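Local coordinates for glycosyl hydrolase family 2, TIM barrel domain protein (Parabacteroides merdae ATCC 43184, PDB 6DXU) that probably hydrolyses beta-D-glucuronides, releasing glucuronic acid, as a beta-glucuronidase of glycoside hydrolase family 2 from a human gut bacterium, at residues N105-L110 with N139-D144; I99-R104 with L196-E201; R522-D527 with H643-R648; R722-T727 with G759-S764. All coordinates share one frame; numbering follows the deposited sequence.

Contact 1. Residues N105-L110 with N139-D144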
# COMPACT_ATOMS: atom_id res chain seq x y z
N ASN D 105 -14.39 -33.29 13.34
CA ASN D 105 -14.44 -32.09 12.51
C ASN D 105 -14.27 -30.83 13.35
O ASN D 105 -14.86 -29.78 13.07
CB ASN D 105 -15.73 -32.03 11.69
CG ASN D 105 -15.59 -31.16 10.44
OD1 ASN D 105 -14.50 -31.07 9.87
ND2 ASN D 105 -16.67 -30.51 10.04
N GLY D 106 -13.44 -30.91 14.38
CA GLY D 106 -13.34 -29.82 15.33
C GLY D 106 -12.41 -28.70 14.87
O GLY D 106 -11.74 -28.77 13.85
N ARG D 107 -12.37 -27.65 15.69
CA ARG D 107 -11.57 -26.47 15.44
C ARG D 107 -10.39 -26.44 16.39
O ARG D 107 -10.47 -26.94 17.52
CB ARG D 107 -12.38 -25.17 15.62
CG ARG D 107 -13.74 -25.17 14.93
CD ARG D 107 -13.63 -25.40 13.44
NE ARG D 107 -12.98 -24.29 12.73
CZ ARG D 107 -12.86 -24.22 11.41
NH1 ARG D 107 -13.34 -25.20 10.65
NH2 ARG D 107 -12.26 -23.19 10.84
N ILE D 108 -9.30 -25.83 15.92
CA ILE D 108 -8.09 -25.62 16.70
C ILE D 108 -7.92 -24.12 16.86
O ILE D 108 -7.71 -23.40 15.86
CB ILE D 108 -6.85 -26.20 15.99
CG1 ILE D 108 -7.09 -27.65 15.57
CG2 ILE D 108 -5.63 -26.12 16.89
CD1 ILE D 108 -6.11 -28.10 14.48
N VAL D 109 -7.97 -23.63 18.10
CA VAL D 109 -7.89 -22.20 18.35
C VAL D 109 -6.73 -21.94 19.30
O VAL D 109 -6.58 -22.62 20.32
CB VAL D 109 -9.21 -21.64 18.92
CG1 VAL D 109 -9.05 -20.19 19.31
CG2 VAL D 109 -10.34 -21.79 17.90
N LEU D 110 -5.92 -20.94 18.97
CA LEU D 110 -4.90 -20.42 19.88
C LEU D 110 -5.51 -19.25 20.62
O LEU D 110 -5.95 -18.28 20.01
CB LEU D 110 -3.66 -19.96 19.13
CG LEU D 110 -2.85 -21.01 18.36
CD1 LEU D 110 -1.76 -20.30 17.52
CD2 LEU D 110 -2.26 -22.04 19.29
N ASN D 139 -7.76 -14.29 20.03
CA ASN D 139 -7.55 -15.67 19.62
C ASN D 139 -7.45 -15.77 18.10
O ASN D 139 -7.83 -14.85 17.37
CB ASN D 139 -8.66 -16.59 20.15
CG ASN D 139 -10.05 -16.10 19.79
OD1 ASN D 139 -10.38 -15.96 18.62
ND2 ASN D 139 -10.86 -15.82 20.80
N VAL D 140 -6.93 -16.92 17.64
CA VAL D 140 -6.74 -17.20 16.22
C VAL D 140 -7.19 -18.64 15.97
O VAL D 140 -6.66 -19.56 16.58
CB VAL D 140 -5.28 -17.04 15.78
CG1 VAL D 140 -5.16 -17.28 14.27
CG2 VAL D 140 -4.74 -15.66 16.17
N ASP D 141 -8.14 -18.82 15.06
CA ASP D 141 -8.51 -20.17 14.61
C ASP D 141 -7.48 -20.62 13.57
O ASP D 141 -7.42 -20.05 12.48
CB ASP D 141 -9.92 -20.17 14.01
CG ASP D 141 -10.45 -21.57 13.71
OD1 ASP D 141 -9.65 -22.46 13.36
OD2 ASP D 141 -11.69 -21.77 13.73
N ILE D 142 -6.69 -21.64 13.89
CA ILE D 142 -5.64 -22.08 12.97
C ILE D 142 -6.01 -23.37 12.26
O ILE D 142 -5.15 -23.99 11.62
CB ILE D 142 -4.29 -22.23 13.70
CG1 ILE D 142 -4.39 -23.31 14.80
CG2 ILE D 142 -3.87 -20.90 14.27
CD1 ILE D 142 -3.02 -23.71 15.44
N THR D 143 -7.29 -23.77 12.32
CA THR D 143 -7.72 -25.03 11.72
C THR D 143 -7.29 -25.13 10.25
O THR D 143 -6.71 -26.13 9.84
CB THR D 143 -9.23 -25.19 11.83
OG1 THR D 143 -9.64 -24.97 13.19
CG2 THR D 143 -9.64 -26.60 11.39
N ASP D 144 -7.60 -24.10 9.45
CA ASP D 144 -7.35 -24.19 8.01
C ASP D 144 -5.86 -24.20 7.70
O ASP D 144 -5.41 -24.96 6.83
CB ASP D 144 -8.04 -23.04 7.28
CG ASP D 144 -9.55 -23.16 7.29
OD1 ASP D 144 -10.06 -24.27 7.56
OD2 ASP D 144 -10.23 -22.14 7.04
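R107 grips D141 side-on: its NE lies 3.0 Å from OD2 of D141 and its NH2 3.3 Å from the same oxygen. OD2 sits in the guanidinium plane, but the two flat groups are turned 75° apart; NE meets the syn lone pair of OD2, while NH2 comes from above the carboxylate plane. Y229 OH adds another bond to OD2. The second oxygen, OD1, accepts from the backbone N of T143 (2.9 Å), an Asx turn, and from T143 OG1. That hydroxyl in turn accepts from I108 N at 2.9 Å, nearly straight (170°). An alanine in place of D141 would probably leave R107 without its salt-bridge mate and the T143 hydroxyl freer to turn. The two strands pair antiparallel at one side of a four-stranded sheet in the sugar-binding domain, a beta sandwich. V109 and D141 form a non-hydrogen-bonded pair, L110 and V140 a hydrogen-bonded one; where the partner strand gives way to helix 143-150, I142 N bonds to I108 O (2.8 Å). I142 holds CG1 between its backbone N and carbonyl carbon (chi1 62°), which brings CG1 to 3.7 Å from CG2 of I108, while its CG2 meets L110 CD1 at 3.9 Å. V123 and V128 pack against I142 from the other sheet.

Contact 2. Residues I99-R104 with L196-E201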
# COMPACT_ATOMS: atom_id res chain seq x y z
N ILE D 99 -0.73 -31.85 17.69
CA ILE D 99 -2.15 -31.60 17.52
C ILE D 99 -2.88 -32.92 17.36
O ILE D 99 -2.47 -33.76 16.55
CB ILE D 99 -2.43 -30.68 16.32
CG1 ILE D 99 -1.78 -29.31 16.55
CG2 ILE D 99 -3.93 -30.60 16.07
CD1 ILE D 99 -1.89 -28.36 15.37
N ASP D 100 -3.95 -33.10 18.14
CA ASP D 100 -4.82 -34.27 18.01
C ASP D 100 -6.17 -33.82 18.58
O ASP D 100 -6.41 -33.94 19.78
CB ASP D 100 -4.27 -35.47 18.75
CG ASP D 100 -5.07 -36.75 18.48
OD1 ASP D 100 -4.54 -37.85 18.74
OD2 ASP D 100 -6.21 -36.65 17.99
N ASN D 101 -7.04 -33.34 17.71
CA ASN D 101 -8.30 -32.74 18.15
C ASN D 101 -9.26 -33.83 18.61
O ASN D 101 -9.58 -34.73 17.82
CB ASN D 101 -8.91 -31.92 17.01
CG ASN D 101 -10.00 -30.97 17.49
OD1 ASN D 101 -10.67 -31.22 18.49
ND2 ASN D 101 -10.16 -29.87 16.78
N PRO D 102 -9.72 -33.81 19.86
CA PRO D 102 -10.65 -34.85 20.31
C PRO D 102 -12.05 -34.73 19.72
O PRO D 102 -12.84 -35.67 19.86
CB PRO D 102 -10.67 -34.66 21.84
CG PRO D 102 -10.43 -33.22 22.02
CD PRO D 102 -9.45 -32.82 20.91
N TYR D 103 -12.38 -33.60 19.09
CA TYR D 103 -13.70 -33.42 18.51
C TYR D 103 -13.72 -33.79 17.04
O TYR D 103 -12.76 -33.56 16.30
CB TYR D 103 -14.17 -31.98 18.67
CG TYR D 103 -14.36 -31.58 20.11
CD1 TYR D 103 -15.47 -32.03 20.84
CD2 TYR D 103 -13.45 -30.74 20.74
CE1 TYR D 103 -15.65 -31.65 22.16
CE2 TYR D 103 -13.63 -30.36 22.06
CZ TYR D 103 -14.73 -30.82 22.76
OH TYR D 103 -14.92 -30.43 24.07
N ARG D 104 -14.84 -34.39 16.61
CA ARG D 104 -15.03 -34.72 15.21
C ARG D 104 -15.21 -33.45 14.39
O ARG D 104 -16.06 -32.61 14.70
CB ARG D 104 -16.24 -35.64 15.07
CG ARG D 104 -16.62 -35.95 13.65
CD ARG D 104 -15.50 -36.59 12.82
NE ARG D 104 -16.09 -36.96 11.53
CZ ARG D 104 -15.82 -36.40 10.36
NH1 ARG D 104 -14.90 -35.44 10.26
NH2 ARG D 104 -16.47 -36.81 9.28
N LEU D 196 -4.03 -23.76 23.90
CA LEU D 196 -4.54 -24.49 22.75
C LEU D 196 -5.95 -24.92 23.10
O LEU D 196 -6.15 -25.65 24.08
CB LEU D 196 -3.66 -25.70 22.43
CG LEU D 196 -4.13 -26.54 21.24
CD1 LEU D 196 -4.00 -25.73 19.98
CD2 LEU D 196 -3.29 -27.82 21.14
N VAL D 197 -6.92 -24.49 22.30
CA VAL D 197 -8.33 -24.73 22.61
C VAL D 197 -8.90 -25.58 21.49
O VAL D 197 -8.97 -25.13 20.35
CB VAL D 197 -9.12 -23.43 22.76
CG1 VAL D 197 -10.58 -23.74 23.10
CG2 VAL D 197 -8.49 -22.54 23.83
N TYR D 198 -9.29 -26.80 21.83
CA TYR D 198 -10.02 -27.63 20.89
C TYR D 198 -11.51 -27.38 21.05
O TYR D 198 -12.03 -27.39 22.17
CB TYR D 198 -9.73 -29.11 21.13
CG TYR D 198 -8.31 -29.56 20.87
CD1 TYR D 198 -7.51 -30.07 21.89
CD2 TYR D 198 -7.77 -29.51 19.58
CE1 TYR D 198 -6.22 -30.51 21.65
CE2 TYR D 198 -6.47 -29.95 19.33
CZ TYR D 198 -5.71 -30.45 20.37
OH TYR D 198 -4.42 -30.90 20.13
N LEU D 199 -12.20 -27.17 19.93
CA LEU D 199 -13.63 -26.92 19.92
C LEU D 199 -14.32 -27.91 19.00
O LEU D 199 -13.73 -28.35 18.01
CB LEU D 199 -13.95 -25.49 19.43
CG LEU D 199 -13.38 -24.37 20.30
CD1 LEU D 199 -13.55 -23.05 19.54
CD2 LEU D 199 -14.11 -24.33 21.66
N PRO D 200 -15.59 -28.25 19.29
CA PRO D 200 -16.39 -29.00 18.30
C PRO D 200 -16.83 -28.07 17.18
O PRO D 200 -16.45 -26.89 17.17
CB PRO D 200 -17.57 -29.50 19.13
CG PRO D 200 -17.76 -28.41 20.16
CD PRO D 200 -16.37 -27.90 20.48
N GLU D 201 -17.67 -28.57 16.27
CA GLU D 201 -18.13 -27.75 15.14
C GLU D 201 -18.83 -26.48 15.61
O GLU D 201 -18.60 -25.40 15.06
CB GLU D 201 -19.08 -28.57 14.26
CG GLU D 201 -18.37 -29.56 13.37
CD GLU D 201 -19.35 -30.45 12.60
OE1 GLU D 201 -19.08 -30.73 11.42
OE2 GLU D 201 -20.40 -30.83 13.18
O HOH W 1 -17.92 -31.78 16.64
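The Y198 ring lies beneath the backbone of 100-102, one face covered by N101 CA and by P102 CD. P102 CD stands 3.7 Å from the centroid of the Y198 ring, 25° off its normal, a CH-pi contact; N101 CA makes a second on the same face. I99 CG2 comes to the edge of the ring, and beyond the rim Y198 OH accepts from D100 N at 3.0 Å, almost straight (173°). The phenol is thus held at its face, edge and hydroxyl. N101 runs past Y198 in the opposite direction, its amide tilted 39° to the ring and CG 3.4 Å from CD2 of Y198. An Asx turn fixes that amide: N101 OD1 accepts from Y103 N, and ND2 makes a weak bond to R107 O. The loop 99-104 links strand 90-97, in the six-stranded sheet of the sugar-binding domain, to strand 107-112 in the four-stranded one, where 194-199 is the neighbouring strand; Y198 therefore packs against the crossover between the two sheets. Y103 and P200 lie side by side, pointing the same way. P200 CD sits squarely over the Y103 ring, 3.9 Å from the centroid. F299 of strand 297-305 touches both residues. A water bridges the ends of the two segments, donating to R104 O (2.8 Å) and accepting from E201 N at 3.2 Å, while the E201 carboxylate turns to N105 ND2.

Contact 3. Residues R522-D527 with H643-R648. With BCN (bicine), chain L.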
# COMPACT_ATOMS: atom_id res chain seq x y z
N ARG D 522 13.43 -3.19 54.76
CA ARG D 522 14.42 -3.51 55.79
C ARG D 522 15.19 -2.26 56.20
O ARG D 522 16.07 -2.37 57.06
CB ARG D 522 15.42 -4.61 55.37
CG ARG D 522 14.73 -5.92 55.00
CD ARG D 522 15.69 -6.99 54.46
NE ARG D 522 14.96 -8.25 54.30
CZ ARG D 522 14.77 -9.12 55.29
NH1 ARG D 522 15.27 -8.90 56.50
NH2 ARG D 522 14.08 -10.23 55.07
N ARG D 523 14.89 -1.09 55.65
CA ARG D 523 15.51 0.13 56.14
C ARG D 523 14.60 0.79 57.17
O ARG D 523 13.41 0.98 56.93
CB ARG D 523 15.79 1.12 55.01
CG ARG D 523 16.41 2.42 55.49
CD ARG D 523 16.59 3.41 54.34
NE ARG D 523 17.71 3.06 53.47
CZ ARG D 523 17.91 3.57 52.26
NH1 ARG D 523 17.05 4.46 51.76
NH2 ARG D 523 18.96 3.20 51.54
N HIS D 524 15.17 1.12 58.33
CA HIS D 524 14.41 1.69 59.42
C HIS D 524 15.13 2.92 59.95
O HIS D 524 16.27 3.22 59.57
CB HIS D 524 14.15 0.64 60.51
CG HIS D 524 13.53 -0.62 59.98
ND1 HIS D 524 12.17 -0.76 59.81
CD2 HIS D 524 14.09 -1.78 59.56
CE1 HIS D 524 11.92 -1.97 59.32
NE2 HIS D 524 13.06 -2.61 59.17
N SER D 525 14.44 3.67 60.82
CA SER D 525 15.00 4.92 61.31
C SER D 525 14.53 5.17 62.73
O SER D 525 13.37 4.93 63.06
CB SER D 525 14.59 6.11 60.43
OG SER D 525 15.15 7.33 60.90
N GLU D 526 15.47 5.60 63.58
CA GLU D 526 15.10 6.07 64.91
C GLU D 526 14.38 7.42 64.87
O GLU D 526 13.70 7.77 65.84
CB GLU D 526 16.35 6.15 65.81
CG GLU D 526 16.93 4.78 66.21
CD GLU D 526 16.03 3.96 67.11
OE1 GLU D 526 14.95 4.44 67.54
OE2 GLU D 526 16.39 2.80 67.40
N ASP D 527 14.57 8.21 63.80
CA ASP D 527 13.82 9.45 63.58
C ASP D 527 13.43 9.58 62.10
O ASP D 527 14.19 10.11 61.29
CB ASP D 527 14.63 10.66 64.03
CG ASP D 527 13.84 11.96 63.95
OD1 ASP D 527 12.64 11.93 63.56
OD2 ASP D 527 14.42 13.02 64.27
N HIS D 643 10.19 -6.20 62.71
CA HIS D 643 10.62 -7.57 62.44
C HIS D 643 11.90 -7.62 61.61
O HIS D 643 12.72 -8.52 61.81
CB HIS D 643 9.50 -8.33 61.73
CG HIS D 643 8.47 -8.88 62.66
ND1 HIS D 643 8.21 -10.23 62.77
CD2 HIS D 643 7.64 -8.27 63.54
CE1 HIS D 643 7.26 -10.43 63.67
NE2 HIS D 643 6.89 -9.25 64.15
N THR D 644 12.10 -6.66 60.70
CA THR D 644 13.30 -6.61 59.87
C THR D 644 14.26 -5.51 60.32
O THR D 644 15.02 -4.98 59.51
CB THR D 644 12.96 -6.39 58.39
OG1 THR D 644 12.25 -5.15 58.22
CG2 THR D 644 12.10 -7.54 57.87
N TRP D 645 14.23 -5.16 61.60
CA TRP D 645 15.06 -4.09 62.16
C TRP D 645 15.95 -4.73 63.22
O TRP D 645 15.57 -4.79 64.40
CB TRP D 645 14.19 -3.00 62.77
CG TRP D 645 14.93 -1.75 63.13
CD1 TRP D 645 16.23 -1.47 62.88
CD2 TRP D 645 14.39 -0.60 63.80
NE1 TRP D 645 16.54 -0.21 63.33
CE2 TRP D 645 15.43 0.34 63.91
CE3 TRP D 645 13.13 -0.27 64.30
CZ2 TRP D 645 15.25 1.59 64.51
CZ3 TRP D 645 12.95 0.97 64.90
CH2 TRP D 645 14.02 1.89 65.00
N PRO D 646 17.13 -5.23 62.85
CA PRO D 646 17.92 -6.04 63.80
C PRO D 646 18.63 -5.23 64.88
O PRO D 646 18.82 -5.72 66.00
CB PRO D 646 18.92 -6.76 62.89
CG PRO D 646 19.08 -5.87 61.71
CD PRO D 646 17.70 -5.27 61.49
N VAL D 647 19.01 -3.99 64.57
CA VAL D 647 19.81 -3.18 65.48
C VAL D 647 19.19 -1.80 65.62
O VAL D 647 19.19 -1.01 64.66
CB VAL D 647 21.28 -3.06 65.04
CG1 VAL D 647 22.10 -2.48 66.18
CG2 VAL D 647 21.83 -4.43 64.63
N ARG D 648 18.67 -1.50 66.81
CA ARG D 648 18.26 -0.15 67.18
C ARG D 648 19.44 0.61 67.80
O ARG D 648 20.51 0.04 68.07
CB ARG D 648 17.08 -0.20 68.14
CG ARG D 648 15.80 -0.70 67.50
CD ARG D 648 14.59 -0.40 68.40
NE ARG D 648 14.25 1.01 68.33
CZ ARG D 648 13.09 1.53 68.73
NH1 ARG D 648 12.14 0.74 69.22
NH2 ARG D 648 12.88 2.84 68.61
N1 BCN L . 17.00 8.38 47.71
C1 BCN L . 17.87 9.53 47.81
C2 BCN L . 19.31 9.05 47.98
O21 BCN L . 19.53 7.85 48.25
O22 BCN L . 20.27 9.87 47.86
C3 BCN L . 16.20 8.30 48.92
C4 BCN L . 17.01 7.72 50.09
O4 BCN L . 17.57 6.49 49.71
C5 BCN L . 16.09 8.58 46.58
C6 BCN L . 16.60 7.86 45.33
O6 BCN L . 17.49 6.85 45.73
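OE1 of E526 is gripped by two cations, NH2 of R648 at 2.8 Å and K656 NZ. The R648 bond is nearly straight (177°) and uses the syn lone pair; NE of R648 meets OE2 of E526 at 2.9 Å. This side-on, two-nitrogen salt bridge has its carboxylate and guanidinium only 15° from coplanar. The W645 indole is sandwiched, with H524 CB over one face, 3.5 Å from the centroid of its five-membered ring, and R648 CG over the other. In return W645 CB covers the imidazole of H524; the two rings are near parallel but slid apart. At the imidazole edge, H524 NE2 lies 2.8 Å from T644 OG1, a hydrogen bond, while ND1 is bonded to Y641 OH. A methionine in place of R648 would probably leave E526 with K656 but without its paired grip, its carboxylate freer to rotate. The contact joins a loop of the TIM barrel domain to the chain entering strand 647-649. Next to H524, R523 takes no part in this interface; its NH1 donates to O4 of bicine (2.9 Å). With R648 and K656 both at its carboxylate, E526 is likely to be kept ionised.

Contact 4. Residues R722-T727 with G759-S764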
# COMPACT_ATOMS: atom_id res chain seq x y z
N ARG D 722 13.20 -10.00 68.27
CA ARG D 722 14.48 -9.80 68.95
C ARG D 722 15.22 -8.66 68.26
O ARG D 722 15.28 -8.62 67.03
CB ARG D 722 15.31 -11.08 68.94
CG ARG D 722 14.60 -12.26 69.58
CD ARG D 722 15.47 -13.50 69.59
NE ARG D 722 14.93 -14.54 70.46
N GLN D 723 15.76 -7.75 69.05
CA GLN D 723 16.49 -6.61 68.52
C GLN D 723 17.70 -6.33 69.38
O GLN D 723 17.63 -6.36 70.62
CB GLN D 723 15.63 -5.34 68.47
CG GLN D 723 14.46 -5.41 67.53
CD GLN D 723 13.73 -4.08 67.46
OE1 GLN D 723 13.12 -3.66 68.44
NE2 GLN D 723 13.81 -3.41 66.32
N GLU D 724 18.81 -6.04 68.72
CA GLU D 724 20.00 -5.53 69.38
C GLU D 724 19.88 -4.03 69.56
O GLU D 724 19.25 -3.33 68.76
CB GLU D 724 21.24 -5.86 68.56
CG GLU D 724 22.52 -5.80 69.36
CD GLU D 724 23.75 -6.02 68.51
OE1 GLU D 724 23.64 -6.68 67.45
OE2 GLU D 724 24.83 -5.52 68.88
N TYR D 725 20.52 -3.52 70.61
CA TYR D 725 20.55 -2.09 70.87
C TYR D 725 22.00 -1.64 70.97
O TYR D 725 22.77 -2.20 71.75
CB TYR D 725 19.77 -1.76 72.16
CG TYR D 725 19.60 -0.27 72.41
CD1 TYR D 725 18.86 0.52 71.54
CD2 TYR D 725 20.14 0.33 73.54
CE1 TYR D 725 18.70 1.88 71.77
CE2 TYR D 725 19.99 1.68 73.78
CZ TYR D 725 19.26 2.45 72.89
OH TYR D 725 19.09 3.80 73.14
N GLN D 726 22.35 -0.64 70.17
CA GLN D 726 23.73 -0.17 70.08
C GLN D 726 23.80 1.25 70.63
O GLN D 726 23.06 2.13 70.18
CB GLN D 726 24.23 -0.20 68.63
CG GLN D 726 25.60 0.44 68.43
CD GLN D 726 26.12 0.27 67.01
OE1 GLN D 726 26.04 -0.82 66.44
NE2 GLN D 726 26.68 1.34 66.45
N THR D 727 24.68 1.47 71.60
CA THR D 727 24.89 2.81 72.13
C THR D 727 26.11 3.51 71.53
O THR D 727 26.21 4.73 71.64
CB THR D 727 25.02 2.78 73.66
OG1 THR D 727 26.05 1.86 74.04
CG2 THR D 727 23.70 2.31 74.29
N GLY D 759 35.62 0.20 63.65
CA GLY D 759 34.87 -1.04 63.63
C GLY D 759 33.44 -0.93 64.08
O GLY D 759 32.79 -1.97 64.29
N ILE D 760 32.90 0.29 64.23
CA ILE D 760 31.53 0.48 64.69
C ILE D 760 30.58 0.41 63.50
O ILE D 760 30.85 0.99 62.45
CB ILE D 760 31.38 1.82 65.44
CG1 ILE D 760 32.37 1.92 66.61
CG2 ILE D 760 29.95 1.97 65.98
CD1 ILE D 760 32.23 0.80 67.59
N ARG D 761 29.46 -0.30 63.67
CA ARG D 761 28.48 -0.41 62.60
C ARG D 761 27.86 0.95 62.29
O ARG D 761 27.38 1.65 63.19
CB ARG D 761 27.38 -1.40 62.97
CG ARG D 761 27.87 -2.83 63.11
CD ARG D 761 26.79 -3.73 63.67
NE ARG D 761 26.47 -3.36 65.05
CZ ARG D 761 25.84 -4.14 65.91
NH1 ARG D 761 25.46 -5.36 65.56
NH2 ARG D 761 25.61 -3.71 67.14
N CYS D 762 27.86 1.32 61.00
CA CYS D 762 27.30 2.60 60.55
C CYS D 762 25.80 2.41 60.30
O CYS D 762 25.34 2.25 59.16
CB CYS D 762 28.00 3.07 59.28
SG CYS D 762 29.79 3.26 59.42
N LEU D 763 25.02 2.52 61.37
CA LEU D 763 23.63 2.11 61.32
C LEU D 763 22.72 3.05 60.52
O LEU D 763 21.56 2.69 60.29
CB LEU D 763 23.08 1.97 62.74
CG LEU D 763 23.74 0.85 63.54
CD1 LEU D 763 23.22 0.85 64.97
CD2 LEU D 763 23.52 -0.51 62.86
N SER D 764 23.19 4.22 60.11
CA SER D 764 22.37 5.11 59.31
C SER D 764 22.80 5.15 57.85
O SER D 764 22.25 5.94 57.07
CB SER D 764 22.37 6.52 59.90
OG SER D 764 23.66 7.07 59.85
O HOH W 2 28.98 -1.81 66.30
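The C-terminal end of strand 715-726, in a mixed five-stranded sheet, meets the loop between strands 747-755 and 768-775 of the C-terminal region, and R761 of that loop makes most of the polar junction. Its guanidinium reaches two strand residues at once. E724 is held end-on, with R761 NH1 2.9 Å from OE1 and NH2 2.6 Å from OE2 of E724. The carboxylate is turned 50° from the guanidinium, and NH2 meets OE2 from above the carboxylate plane. Q726 is taken side-on: R761 NE bonds to Q726 OE1 at 2.9 Å and NH2 reaches the same oxygen at 3.0 Å. Here the amide and guanidinium are nearly coplanar, 7° apart. R761 NH2 thus serves both partners, and a bend at chi3 (-66°) turns the guanidinium back towards them. The extended Q726 chain also brings NE2 within 3.3 Å of R761 O, a weak bond, with A728 O as a further partner. A water accepts from R761 N and donates weakly to Q726 OE1. Apolar groups flank the amide: I760 CG2 comes 3.4 Å from Q726 NE2, and L763 CD1 3.6 Å from OE1. Strand 647-649 runs parallel beside 715-726 and lends V647 to the packing of both R761 and L763, while W730 touches I760 and L763 and M701 of strand 700-710 packs against E724.

Overall arrangement
The contacts form two pairs at opposite sides of the chain's centre. Contacts 1 and 2 lie within the sugar-binding domain, their centres 8 Å apart, with contact 1 nested in the chain loop that contact 2 closes; strands 107-112 and 194-199 are neighbours, and V109 O meets V197 N at 2.7 Å. Contacts 3 and 4, centres 10 Å apart, share the sheet of strands 647-649 and 715-726, where R648 N lies 2.7 Å from E724 O. Contact 3 alone holds a residue of a bicine pocket, R523; D603, K766 and Q793 also line that pocket. Between contacts 1 and 3 the centres are about 57 Å apart.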